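Local coordinates for periplasmic solute binding protein (Pectobacterium atrosepticum, PDB 4RY1), which probably binds a sugar or related solute in the periplasm and delivers it to an ABC-type importer, as other bacterial solute-binding proteins of family 1 do, at residues S177-K182 with V202-G207; K136-L141 with F206-K211; D170-G175 with Q375-S380; I185-I188 with S194-Y197. All blocks are in the same frame, centred on the assembly; numbering follows the deposited sequence.

Contact 1. Residues S177-K182 with V202-G207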
loop_
_atom_site.group_PDB
_atom_site.type_symbol
_atom_site.label_atom_id
_atom_site.label_comp_id
_atom_site.label_asym_id
_atom_site.label_seq_id
_atom_site.Cartn_x
_atom_site.Cartn_y
_atom_site.Cartn_z
ATOM N N SER A 177 -8.988 1.762 10.328
ATOM C CA SER A 177 -8.406 2.948 10.954
ATOM C C SER A 177 -9.447 3.596 11.889
ATOM O O SER A 177 -9.152 3.941 13.048
ATOM C CB SER A 177 -7.904 3.935 9.877
ATOM O OG SER A 177 -7.181 5.019 10.412
ATOM N N TYR A 178 -10.671 3.718 11.387
ATOM C CA TYR A 178 -11.800 4.192 12.197
ATOM C C TYR A 178 -11.960 3.384 13.492
ATOM O O TYR A 178 -12.076 3.940 14.592
ATOM C CB TYR A 178 -13.102 4.121 11.391
ATOM C CG TYR A 178 -14.363 4.419 12.184
ATOM C CD1 TYR A 178 -14.737 5.733 12.466
ATOM C CD2 TYR A 178 -15.209 3.388 12.615
ATOM C CE1 TYR A 178 -15.895 6.013 13.176
ATOM C CE2 TYR A 178 -16.379 3.664 13.310
ATOM C CZ TYR A 178 -16.712 4.979 13.590
ATOM O OH TYR A 178 -17.858 5.286 14.300
ATOM N N MET A 179 -11.974 2.070 13.345
ATOM C CA MET A 179 -12.175 1.172 14.488
ATOM C C MET A 179 -11.001 1.193 15.463
ATOM O O MET A 179 -11.178 1.006 16.669
ATOM C CB MET A 179 -12.453 -0.251 14.022
ATOM C CG MET A 179 -13.720 -0.402 13.187
ATOM S SD MET A 179 -15.333 -0.210 14.062
ATOM C CE MET A 179 -15.390 -1.777 14.945
ATOM N N ALA A 180 -9.803 1.439 14.944
ATOM C CA ALA A 180 -8.623 1.565 15.820
ATOM C C ALA A 180 -8.731 2.840 16.660
ATOM O O ALA A 180 -8.407 2.845 17.850
ATOM C CB ALA A 180 -7.342 1.572 15.019
ATOM N N GLN A 181 -9.177 3.917 16.026
ATOM C CA GLN A 181 -9.436 5.183 16.725
ATOM C C GLN A 181 -10.490 5.036 17.799
ATOM O O GLN A 181 -10.353 5.563 18.904
ATOM C CB GLN A 181 -9.900 6.239 15.745
ATOM C CG GLN A 181 -8.806 6.659 14.792
ATOM C CD GLN A 181 -9.297 7.667 13.785
ATOM O OE1 GLN A 181 -10.454 8.074 13.810
ATOM N NE2 GLN A 181 -8.421 8.078 12.894
ATOM N N LYS A 182 -11.545 4.312 17.451
ATOM C CA LYS A 182 -12.712 4.167 18.346
ATOM C C LYS A 182 -12.458 3.257 19.537
ATOM O O LYS A 182 -12.851 3.540 20.668
ATOM C CB LYS A 182 -13.910 3.599 17.586
ATOM C CG LYS A 182 -15.151 3.468 18.455
ATOM C CD LYS A 182 -16.410 3.544 17.631
ATOM C CE LYS A 182 -17.602 3.833 18.528
ATOM N NZ LYS A 182 -18.779 3.040 18.109
ATOM N N VAL A 202 -17.885 -6.286 13.842
ATOM C CA VAL A 202 -17.926 -6.618 12.402
ATOM C C VAL A 202 -19.185 -5.993 11.780
ATOM O O VAL A 202 -19.141 -5.433 10.694
ATOM C CB VAL A 202 -17.852 -8.122 12.135
ATOM C CG1 VAL A 202 -17.951 -8.397 10.653
ATOM C CG2 VAL A 202 -16.535 -8.676 12.684
ATOM N N ARG A 203 -20.315 -6.070 12.473
ATOM C CA ARG A 203 -21.511 -5.329 12.007
ATOM C C ARG A 203 -21.327 -3.823 11.857
ATOM O O ARG A 203 -21.808 -3.213 10.903
ATOM C CB ARG A 203 -22.673 -5.564 12.940
ATOM C CG ARG A 203 -23.254 -6.923 12.737
ATOM C CD ARG A 203 -24.206 -7.263 13.865
ATOM N NE ARG A 203 -24.702 -8.621 13.704
ATOM C CZ ARG A 203 -25.725 -9.125 14.385
ATOM N NH1 ARG A 203 -26.361 -8.391 15.292
ATOM N NH2 ARG A 203 -26.109 -10.374 14.165
ATOM N N GLU A 204 -20.649 -3.242 12.832
ATOM C CA GLU A 204 -20.325 -1.830 12.849
ATOM C C GLU A 204 -19.422 -1.479 11.663
ATOM O O GLU A 204 -19.572 -0.419 11.068
ATOM C CB GLU A 204 -19.663 -1.464 14.182
ATOM C CG GLU A 204 -19.298 0.005 14.325
ATOM C CD GLU A 204 -18.839 0.377 15.720
ATOM O OE1 GLU A 204 -18.609 -0.544 16.537
ATOM O OE2 GLU A 204 -18.647 1.585 15.967
ATOM N N LEU A 205 -18.512 -2.393 11.320
ATOM C CA LEU A 205 -17.583 -2.207 10.193
ATOM C C LEU A 205 -18.360 -2.163 8.880
ATOM O O LEU A 205 -18.167 -1.253 8.057
ATOM C CB LEU A 205 -16.536 -3.328 10.162
ATOM C CG LEU A 205 -15.605 -3.336 8.945
ATOM C CD1 LEU A 205 -14.658 -2.149 8.958
ATOM C CD2 LEU A 205 -14.861 -4.661 8.903
ATOM N N PHE A 206 -19.237 -3.143 8.684
ATOM C CA PHE A 206 -20.130 -3.123 7.512
ATOM C C PHE A 206 -21.084 -1.931 7.533
ATOM O O PHE A 206 -21.375 -1.335 6.491
ATOM C CB PHE A 206 -20.858 -4.444 7.311
ATOM C CG PHE A 206 -20.000 -5.500 6.692
ATOM C CD1 PHE A 206 -19.853 -5.587 5.309
ATOM C CD2 PHE A 206 -19.265 -6.361 7.490
ATOM C CE1 PHE A 206 -19.030 -6.560 4.748
ATOM C CE2 PHE A 206 -18.431 -7.318 6.938
ATOM C CZ PHE A 206 -18.320 -7.430 5.566
ATOM N N GLY A 207 -21.544 -1.552 8.719
ATOM C CA GLY A 207 -22.377 -0.343 8.843
ATOM C C GLY A 207 -21.663 0.931 8.392
ATOM O O GLY A 207 -22.264 1.827 7.823
HETATM O O HOH W 1 -19.647 3.276 14.276
#
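Glu204 reaches across from helix 199-214 and meets Lys182, Met179 and Tyr178 of helix 169-183. Its CB leaves the backbone in the direction of the other helix. CG lies anti to the backbone N (chi1 -179°), and from there the extended chain brings the carboxylate to Lys182. On the way CG passes Met179 SD at 4.0 Å. CD comes slightly nearer, 3.9 Å from Met179 SD. The Met179 chain is bent at chi2 and chi3, and its CE comes 3.8 Å from Glu204 OE1. The same OE1 is hydrogen-bonded to Tyr183, just beyond 177-182. The contact belongs to a helix pair of the solute-binding protein fold; the two short axes run 128° apart and approach to 11.0 Å. At the other tip, OE2 forms a salt bridge with Lys182 NZ at 2.6 Å. The ammonium comes in on the syn side of the carboxylate, somewhat out of its plane. OE2 also lies at the edge of the Tyr178 ring, 4.1 Å from CE2. A water donates to OE2 and is hydrogen-bonded to Tyr178 OH.

Contact 2. Residues K136-L141 with F206-K211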
loop_
_atom_site.group_PDB
_atom_site.type_symbol
_atom_site.label_atom_id
_atom_site.label_comp_id
_atom_site.label_asym_id
_atom_site.label_seq_id
_atom_site.Cartn_x
_atom_site.Cartn_y
_atom_site.Cartn_z
ATOM N N LYS A 136 -12.002 17.030 8.777
ATOM C CA LYS A 136 -11.115 16.689 9.895
ATOM C C LYS A 136 -11.674 15.538 10.780
ATOM O O LYS A 136 -10.910 14.866 11.495
ATOM C CB LYS A 136 -10.757 17.970 10.695
ATOM C CG LYS A 136 -9.769 18.867 9.943
ATOM C CD LYS A 136 -9.235 20.032 10.774
ATOM C CE LYS A 136 -9.799 21.367 10.318
ATOM N NZ LYS A 136 -9.597 22.431 11.340
ATOM N N THR A 137 -12.983 15.300 10.708
ATOM C CA THR A 137 -13.657 14.235 11.473
ATOM C C THR A 137 -14.521 13.373 10.585
ATOM O O THR A 137 -14.846 13.770 9.451
ATOM C CB THR A 137 -14.603 14.812 12.521
ATOM O OG1 THR A 137 -15.631 15.543 11.847
ATOM C CG2 THR A 137 -13.835 15.702 13.463
ATOM N N TRP A 138 -14.877 12.206 11.081
ATOM C CA TRP A 138 -15.695 11.318 10.295
ATOM C C TRP A 138 -17.050 11.996 10.003
ATOM O O TRP A 138 -17.592 11.880 8.902
ATOM C CB TRP A 138 -15.823 9.964 10.964
ATOM C CG TRP A 138 -14.506 9.316 11.133
ATOM C CD1 TRP A 138 -13.747 9.283 12.267
ATOM C CD2 TRP A 138 -13.743 8.634 10.118
ATOM N NE1 TRP A 138 -12.582 8.614 12.028
ATOM C CE2 TRP A 138 -12.548 8.206 10.720
ATOM C CE3 TRP A 138 -13.954 8.356 8.766
ATOM C CZ2 TRP A 138 -11.574 7.498 10.024
ATOM C CZ3 TRP A 138 -12.981 7.641 8.072
ATOM C CH2 TRP A 138 -11.810 7.236 8.700
ATOM N N ASP A 139 -17.559 12.785 10.951
ATOM C CA ASP A 139 -18.798 13.547 10.720
ATOM C C ASP A 139 -18.758 14.421 9.526
ATOM O O ASP A 139 -19.708 14.463 8.747
ATOM C CB ASP A 139 -19.092 14.483 11.889
ATOM C CG ASP A 139 -19.729 13.788 12.978
ATOM O OD1 ASP A 139 -20.069 12.602 12.748
ATOM O OD2 ASP A 139 -19.885 14.409 14.052
ATOM N N GLU A 140 -17.673 15.179 9.422
ATOM C CA GLU A 140 -17.510 16.097 8.312
ATOM C C GLU A 140 -17.415 15.307 7.022
ATOM O O GLU A 140 -17.899 15.763 6.011
ATOM C CB GLU A 140 -16.304 17.015 8.505
ATOM C CG GLU A 140 -16.472 17.904 9.741
ATOM C CD GLU A 140 -15.252 18.717 10.155
ATOM O OE1 GLU A 140 -14.155 18.585 9.548
ATOM O OE2 GLU A 140 -15.407 19.497 11.127
ATOM N N LEU A 141 -16.784 14.132 7.053
ATOM C CA LEU A 141 -16.682 13.328 5.833
ATOM C C LEU A 141 -18.084 12.922 5.360
ATOM O O LEU A 141 -18.437 13.151 4.205
ATOM C CB LEU A 141 -15.783 12.105 6.040
ATOM C CG LEU A 141 -15.686 11.216 4.786
ATOM C CD1 LEU A 141 -15.021 11.955 3.625
ATOM C CD2 LEU A 141 -14.941 9.934 5.105
ATOM N N PHE A 206 -19.237 -3.143 8.684
ATOM C CA PHE A 206 -20.130 -3.123 7.512
ATOM C C PHE A 206 -21.084 -1.931 7.533
ATOM O O PHE A 206 -21.375 -1.335 6.491
ATOM C CB PHE A 206 -20.858 -4.444 7.311
ATOM C CG PHE A 206 -20.000 -5.500 6.692
ATOM C CD1 PHE A 206 -19.853 -5.587 5.309
ATOM C CD2 PHE A 206 -19.265 -6.361 7.490
ATOM C CE1 PHE A 206 -19.030 -6.560 4.748
ATOM C CE2 PHE A 206 -18.431 -7.318 6.938
ATOM C CZ PHE A 206 -18.320 -7.430 5.566
ATOM N N GLY A 207 -21.544 -1.552 8.719
ATOM C CA GLY A 207 -22.377 -0.343 8.843
ATOM C C GLY A 207 -21.663 0.931 8.392
ATOM O O GLY A 207 -22.264 1.827 7.823
ATOM N N PHE A 208 -20.365 0.996 8.671
ATOM C CA PHE A 208 -19.505 2.124 8.283
ATOM C C PHE A 208 -19.455 2.231 6.740
ATOM O O PHE A 208 -19.624 3.324 6.170
ATOM C CB PHE A 208 -18.129 1.907 8.904
ATOM C CG PHE A 208 -17.076 2.908 8.487
ATOM C CD1 PHE A 208 -16.929 4.113 9.155
ATOM C CD2 PHE A 208 -16.198 2.622 7.449
ATOM C CE1 PHE A 208 -15.948 5.016 8.793
ATOM C CE2 PHE A 208 -15.213 3.524 7.089
ATOM C CZ PHE A 208 -15.080 4.717 7.755
ATOM N N TYR A 209 -19.258 1.092 6.078
ATOM C CA TYR A 209 -19.352 1.027 4.611
ATOM C C TYR A 209 -20.726 1.510 4.083
ATOM O O TYR A 209 -20.820 2.357 3.192
ATOM C CB TYR A 209 -19.053 -0.383 4.087
ATOM C CG TYR A 209 -19.203 -0.417 2.587
ATOM C CD1 TYR A 209 -18.191 0.050 1.763
ATOM C CD2 TYR A 209 -20.374 -0.860 1.989
ATOM C CE1 TYR A 209 -18.326 0.054 0.390
ATOM C CE2 TYR A 209 -20.524 -0.850 0.624
ATOM C CZ TYR A 209 -19.491 -0.406 -0.182
ATOM O OH TYR A 209 -19.657 -0.386 -1.548
ATOM N N LYS A 210 -21.785 0.975 4.682
ATOM C CA LYS A 210 -23.136 1.263 4.234
ATOM C C LYS A 210 -23.374 2.765 4.389
ATOM O O LYS A 210 -23.967 3.411 3.524
ATOM C CB LYS A 210 -24.129 0.417 5.031
ATOM C CG LYS A 210 -25.527 0.328 4.435
ATOM C CD LYS A 210 -26.546 -0.143 5.464
ATOM C CE LYS A 210 -27.913 -0.401 4.844
ATOM N NZ LYS A 210 -28.628 0.831 4.395
ATOM N N LYS A 211 -22.864 3.337 5.473
ATOM C CA LYS A 211 -22.975 4.782 5.679
ATOM C C LYS A 211 -22.236 5.607 4.628
ATOM O O LYS A 211 -22.713 6.626 4.189
ATOM C CB LYS A 211 -22.505 5.199 7.075
ATOM C CG LYS A 211 -22.969 6.614 7.412
ATOM C CD LYS A 211 -22.740 6.954 8.870
ATOM C CE LYS A 211 -23.287 8.332 9.201
ATOM N NZ LYS A 211 -23.019 8.687 10.619
#
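An aromatic cluster between helix 138-152 and helix 199-214 holds this contact, and Trp138 and Phe208 are the pair that meets. The rings form an offset edge-to-face stack. The edge of Phe208 is directed at the face of the Trp138 six-membered ring, with centroids 5.4 Å apart and planes at 75°. The closest atoms are Phe208 CZ and Trp138 CZ3, 3.6 Å apart. Phe208 CE1 lies beside them, 3.9 Å from Trp138 CE3. Phe208 has its CG anti to the backbone N (chi1 174°), which sends the ring out from its helix toward the indole. Both side chains are buried in this part of the solute-binding protein fold. Tyr178 of helix 169-183 is a third member of the cluster: it stacks on Phe208 and meets Trp138 edge-to-face. The polar edge of the indole is also held, because Trp138 NE1 donates to Gln181 OE1. The start of helix 138-152 is capped next to the tryptophan. Thr137 is the N-cap, and its OG1 accepts from Glu140 N at 3.2 Å. The Glu140 side chain folds back in turn, and its OE1 takes the N-H of Lys136 at 2.8 Å, nearly straight at 170°.

Contact 3. Residues D170-G175 with Q375-S380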
loop_
_atom_site.group_PDB
_atom_site.type_symbol
_atom_site.label_atom_id
_atom_site.label_comp_id
_atom_site.label_asym_id
_atom_site.label_seq_id
_atom_site.Cartn_x
_atom_site.Cartn_y
_atom_site.Cartn_z
ATOM N N ASP A 170 -8.848 -0.780 0.216
ATOM C CA ASP A 170 -8.715 0.609 0.700
ATOM C C ASP A 170 -9.793 0.973 1.720
ATOM O O ASP A 170 -9.491 1.528 2.775
ATOM C CB ASP A 170 -8.662 1.659 -0.415
ATOM C CG ASP A 170 -9.872 1.673 -1.324
ATOM O OD1 ASP A 170 -10.638 0.697 -1.399
ATOM O OD2 ASP A 170 -10.015 2.687 -2.013
ATOM N N ILE A 171 -11.050 0.659 1.418
ATOM C CA ILE A 171 -12.131 1.033 2.344
ATOM C C ILE A 171 -12.154 0.104 3.559
ATOM O O ILE A 171 -12.487 0.568 4.660
ATOM C CB ILE A 171 -13.505 1.135 1.659
ATOM C CG1 ILE A 171 -13.436 2.038 0.421
ATOM C CG2 ILE A 171 -14.567 1.633 2.648
ATOM C CD1 ILE A 171 -12.959 3.453 0.652
ATOM N N LEU A 172 -11.748 -1.151 3.397
ATOM C CA LEU A 172 -11.547 -2.033 4.566
ATOM C C LEU A 172 -10.541 -1.405 5.520
ATOM O O LEU A 172 -10.714 -1.410 6.734
ATOM C CB LEU A 172 -11.061 -3.409 4.149
ATOM C CG LEU A 172 -10.744 -4.375 5.288
ATOM C CD1 LEU A 172 -12.008 -4.693 6.047
ATOM C CD2 LEU A 172 -10.119 -5.639 4.720
ATOM N N THR A 173 -9.476 -0.860 4.949
ATOM C CA THR A 173 -8.397 -0.285 5.742
ATOM C C THR A 173 -8.850 1.018 6.378
ATOM O O THR A 173 -8.513 1.325 7.512
ATOM C CB THR A 173 -7.142 -0.070 4.878
ATOM O OG1 THR A 173 -6.784 -1.321 4.286
ATOM C CG2 THR A 173 -6.010 0.448 5.707
ATOM N N LEU A 174 -9.631 1.796 5.640
ATOM C CA LEU A 174 -10.221 3.026 6.180
ATOM C C LEU A 174 -11.101 2.707 7.416
ATOM O O LEU A 174 -11.021 3.372 8.455
ATOM C CB LEU A 174 -11.048 3.738 5.114
ATOM C CG LEU A 174 -11.548 5.151 5.451
ATOM C CD1 LEU A 174 -10.416 6.154 5.535
ATOM C CD2 LEU A 174 -12.584 5.616 4.436
ATOM N N GLY A 175 -11.913 1.668 7.269
ATOM C CA GLY A 175 -12.764 1.157 8.352
ATOM C C GLY A 175 -11.905 0.696 9.524
ATOM O O GLY A 175 -12.195 0.992 10.682
ATOM N N GLN A 375 -11.009 -10.492 -0.879
ATOM C CA GLN A 375 -12.073 -10.894 -1.818
ATOM C C GLN A 375 -13.392 -11.229 -1.136
ATOM O O GLN A 375 -14.450 -10.875 -1.647
ATOM C CB GLN A 375 -11.615 -12.036 -2.726
ATOM C CG GLN A 375 -10.646 -11.538 -3.786
ATOM C CD GLN A 375 -11.168 -10.319 -4.551
ATOM O OE1 GLN A 375 -12.245 -10.376 -5.157
ATOM N NE2 GLN A 375 -10.423 -9.202 -4.503
ATOM N N LEU A 376 -13.318 -11.812 0.054
ATOM C CA LEU A 376 -14.517 -12.086 0.840
ATOM C C LEU A 376 -15.207 -10.777 1.243
ATOM O O LEU A 376 -16.419 -10.636 1.132
ATOM C CB LEU A 376 -14.183 -12.924 2.072
ATOM C CG LEU A 376 -15.420 -13.520 2.745
ATOM C CD1 LEU A 376 -16.097 -14.546 1.851
ATOM C CD2 LEU A 376 -15.080 -14.160 4.079
ATOM N N TRP A 377 -14.416 -9.826 1.724
ATOM C CA TRP A 377 -14.882 -8.459 2.000
ATOM C C TRP A 377 -15.539 -7.836 0.768
ATOM O O TRP A 377 -16.658 -7.314 0.824
ATOM C CB TRP A 377 -13.695 -7.604 2.471
ATOM C CG TRP A 377 -13.889 -6.127 2.501
ATOM C CD1 TRP A 377 -13.346 -5.222 1.633
ATOM C CD2 TRP A 377 -14.627 -5.351 3.466
ATOM N NE1 TRP A 377 -13.713 -3.955 1.977
ATOM C CE2 TRP A 377 -14.493 -3.994 3.097
ATOM C CE3 TRP A 377 -15.392 -5.668 4.592
ATOM C CZ2 TRP A 377 -15.057 -2.963 3.825
ATOM C CZ3 TRP A 377 -15.973 -4.638 5.311
ATOM C CH2 TRP A 377 -15.820 -3.304 4.921
ATOM N N THR A 378 -14.830 -7.911 -0.349
ATOM C CA THR A 378 -15.269 -7.288 -1.607
ATOM C C THR A 378 -16.603 -7.859 -2.086
ATOM O O THR A 378 -17.549 -7.112 -2.389
ATOM C CB THR A 378 -14.171 -7.441 -2.675
ATOM O OG1 THR A 378 -12.984 -6.755 -2.222
ATOM C CG2 THR A 378 -14.612 -6.889 -4.022
ATOM N N THR A 379 -16.686 -9.184 -2.091
ATOM C CA THR A 379 -17.928 -9.871 -2.468
ATOM C C THR A 379 -19.064 -9.588 -1.464
ATOM O O THR A 379 -20.239 -9.474 -1.851
ATOM C CB THR A 379 -17.696 -11.368 -2.723
ATOM O OG1 THR A 379 -17.173 -11.996 -1.554
ATOM C CG2 THR A 379 -16.731 -11.561 -3.876
ATOM N N SER A 380 -18.717 -9.440 -0.193
ATOM C CA SER A 380 -19.721 -9.080 0.821
ATOM C C SER A 380 -20.294 -7.700 0.546
ATOM O O SER A 380 -21.501 -7.496 0.655
ATOM C CB SER A 380 -19.132 -9.099 2.227
ATOM O OG SER A 380 -18.718 -10.405 2.578
#
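Leu172 lies over one face of the Trp377 indole, where helix 169-183 packs on helix 371-385 in the solute-binding protein fold. This is the tight part of the contact. Leu172 CB makes a CH-pi contact with the five-membered ring, 3.7 Å from its centroid and 21° off the normal. CD1 of the same leucine lies over the middle of the indole, 3.7 Å from Trp377 CD2. The leucine CG is anti to the backbone N (chi1 177°), and CD1 extends from there across the ring system. The hydrogen bond from Trp377 NE1 to Val168 O, just before 170-175, helps to fix the rotation of the indole. Phe206 and Leu205 of helix 199-214 also pack against Trp377, so it is buried between helices. Beside this core the fit is looser. The end of the Ile171 side chain leads away, and the contact is made by the backbone, with Ile171 C 4.2 Å from Trp377 CZ2. The far side of helix 371-385 turns toward solvent at the exposed Thr379. Ser380 turns its hydroxyl back onto its own helix: Leu376 O accepts from Ser380 OG at 2.7 Å and from Ser380 N on the opposite face of its carbonyl plane.

Contact 4. Residues I185-I188 with S194-Y197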
loop_
_atom_site.group_PDB
_atom_site.type_symbol
_atom_site.label_atom_id
_atom_site.label_comp_id
_atom_site.label_asym_id
_atom_site.label_seq_id
_atom_site.Cartn_x
_atom_site.Cartn_y
_atom_site.Cartn_z
ATOM N N ILE A 185 -8.144 -1.216 19.097
ATOM C CA ILE A 185 -7.809 -2.593 18.743
ATOM C C ILE A 185 -7.690 -2.727 17.223
ATOM O O ILE A 185 -8.229 -1.896 16.475
ATOM C CB ILE A 185 -8.806 -3.639 19.299
ATOM C CG1 ILE A 185 -10.186 -3.538 18.648
ATOM C CG2 ILE A 185 -8.932 -3.468 20.805
ATOM C CD1 ILE A 185 -10.981 -4.827 18.757
ATOM N N ASP A 186 -6.984 -3.776 16.796
ATOM C CA ASP A 186 -6.824 -4.125 15.382
ATOM C C ASP A 186 -7.919 -5.108 14.975
ATOM O O ASP A 186 -8.615 -5.681 15.802
ATOM C CB ASP A 186 -5.439 -4.742 15.110
ATOM C CG ASP A 186 -5.178 -4.973 13.614
ATOM O OD1 ASP A 186 -5.517 -4.076 12.817
ATOM O OD2 ASP A 186 -4.730 -6.080 13.242
ATOM N N MET A 187 -8.079 -5.245 13.664
ATOM C CA MET A 187 -8.983 -6.200 13.029
ATOM C C MET A 187 -8.592 -7.678 13.209
ATOM O O MET A 187 -9.462 -8.547 13.206
ATOM C CB MET A 187 -9.037 -5.825 11.527
ATOM C CG MET A 187 -9.980 -6.595 10.622
ATOM S SD MET A 187 -9.810 -6.027 8.892
ATOM C CE MET A 187 -10.539 -4.413 9.110
ATOM N N ILE A 188 -7.286 -7.957 13.350
ATOM C CA ILE A 188 -6.764 -9.349 13.378
ATOM C C ILE A 188 -6.201 -9.693 14.767
ATOM O O ILE A 188 -5.473 -8.896 15.355
ATOM C CB ILE A 188 -5.625 -9.574 12.346
ATOM C CG1 ILE A 188 -6.012 -9.053 10.955
ATOM C CG2 ILE A 188 -5.173 -11.035 12.322
ATOM C CD1 ILE A 188 -7.149 -9.817 10.316
ATOM N N SER A 194 -7.705 -15.445 14.144
ATOM C CA SER A 194 -9.090 -15.010 14.021
ATOM C C SER A 194 -9.237 -13.512 13.875
ATOM O O SER A 194 -8.307 -12.736 14.129
ATOM C CB SER A 194 -9.910 -15.463 15.250
ATOM O OG SER A 194 -9.946 -16.876 15.374
ATOM N N ILE A 195 -10.431 -13.128 13.446
ATOM C CA ILE A 195 -10.850 -11.741 13.495
ATOM C C ILE A 195 -10.942 -11.330 14.985
ATOM O O ILE A 195 -11.486 -12.059 15.819
ATOM C CB ILE A 195 -12.200 -11.543 12.759
ATOM C CG1 ILE A 195 -12.057 -11.769 11.246
ATOM C CG2 ILE A 195 -12.791 -10.166 13.039
ATOM C CD1 ILE A 195 -11.221 -10.730 10.519
ATOM N N ALA A 196 -10.363 -10.181 15.307
ATOM C CA ALA A 196 -10.350 -9.641 16.674
ATOM C C ALA A 196 -11.648 -8.909 17.045
ATOM O O ALA A 196 -12.011 -8.795 18.226
ATOM C CB ALA A 196 -9.166 -8.711 16.866
ATOM N N TYR A 197 -12.318 -8.371 16.034
ATOM C CA TYR A 197 -13.619 -7.719 16.236
ATOM C C TYR A 197 -14.653 -8.741 16.710
ATOM O O TYR A 197 -14.697 -9.872 16.237
ATOM C CB TYR A 197 -14.127 -7.035 14.953
ATOM C CG TYR A 197 -13.279 -5.921 14.375
ATOM C CD1 TYR A 197 -12.311 -5.265 15.110
ATOM C CD2 TYR A 197 -13.478 -5.514 13.068
ATOM C CE1 TYR A 197 -11.539 -4.248 14.552
ATOM C CE2 TYR A 197 -12.718 -4.509 12.504
ATOM C CZ TYR A 197 -11.752 -3.874 13.241
ATOM O OH TYR A 197 -11.014 -2.888 12.643
HETATM O O HOH W 2 -8.974 -1.735 13.839
#
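Tyr197 lays its ring against the backbone bump at Met187, at the base of a small hairpin of strands 188-189 and 194-195. Met187 CA sits over one face of the ring, 3.9 Å from its centroid and offset toward the rim, in a CH-pi contact. From there the Met187 side chain continues along the ring. Its CB is 3.7 Å from Tyr197 OH, and CG and CE follow past CE2. Its CG is anti to the backbone N (chi1 -176°) and the chain bends only at chi3. At the ring's edge, Ile185 CD1 packs 3.9 Å from Tyr197 CD1. The methyl of Ala196 fits against the chain between Asp186 and Met187, with CB 3.3 Å from Asp186 O. Farther on, Ile188 and Ile195 form an antiparallel non-hydrogen-bonded pair. Their side chains diverge, yet the two CD1 methyls come within 4.2 Å. The closing bond runs from Ala196 N to Met187 O at 2.8 Å, with the donor above the carbonyl plane. An Asx turn shapes 185-188: Asp186 OD2 accepts from Ile188 N, while OD1 pairs with Arg176. Tyr197 OH donates to a water that in turn donates to Ile185 O. This bridge and the Ala196 bond help to fix the tyrosine and the hairpin base. Met187 N is buried without a partner, which implies that packing, not a further hydrogen bond, holds the chain there.

From the N terminus the chain passes through most strands of the large sheet before contact 2 opens at 136-141, at the start of helix 138-152. Helix 169-183 follows and carries the first segments of contact 3 and then contact 1. Contact 4 comes next and closes the shortest loop, the hairpin 185-197. Helix 199-214 then closes contact 1 and, directly after, contact 2. Contact 3 closes last, at helix 371-385. Contact 4 is thus nested inside all three others, and contact 1 inside contact 3, while contacts 2 and 3 cross. Helix 199-214 takes part in contacts 1 and 2, and helix 169-183 in contacts 1 and 3. Between contacts, Phe206 packs on Trp377, Val202 on Tyr197 and Leu172 on Met187.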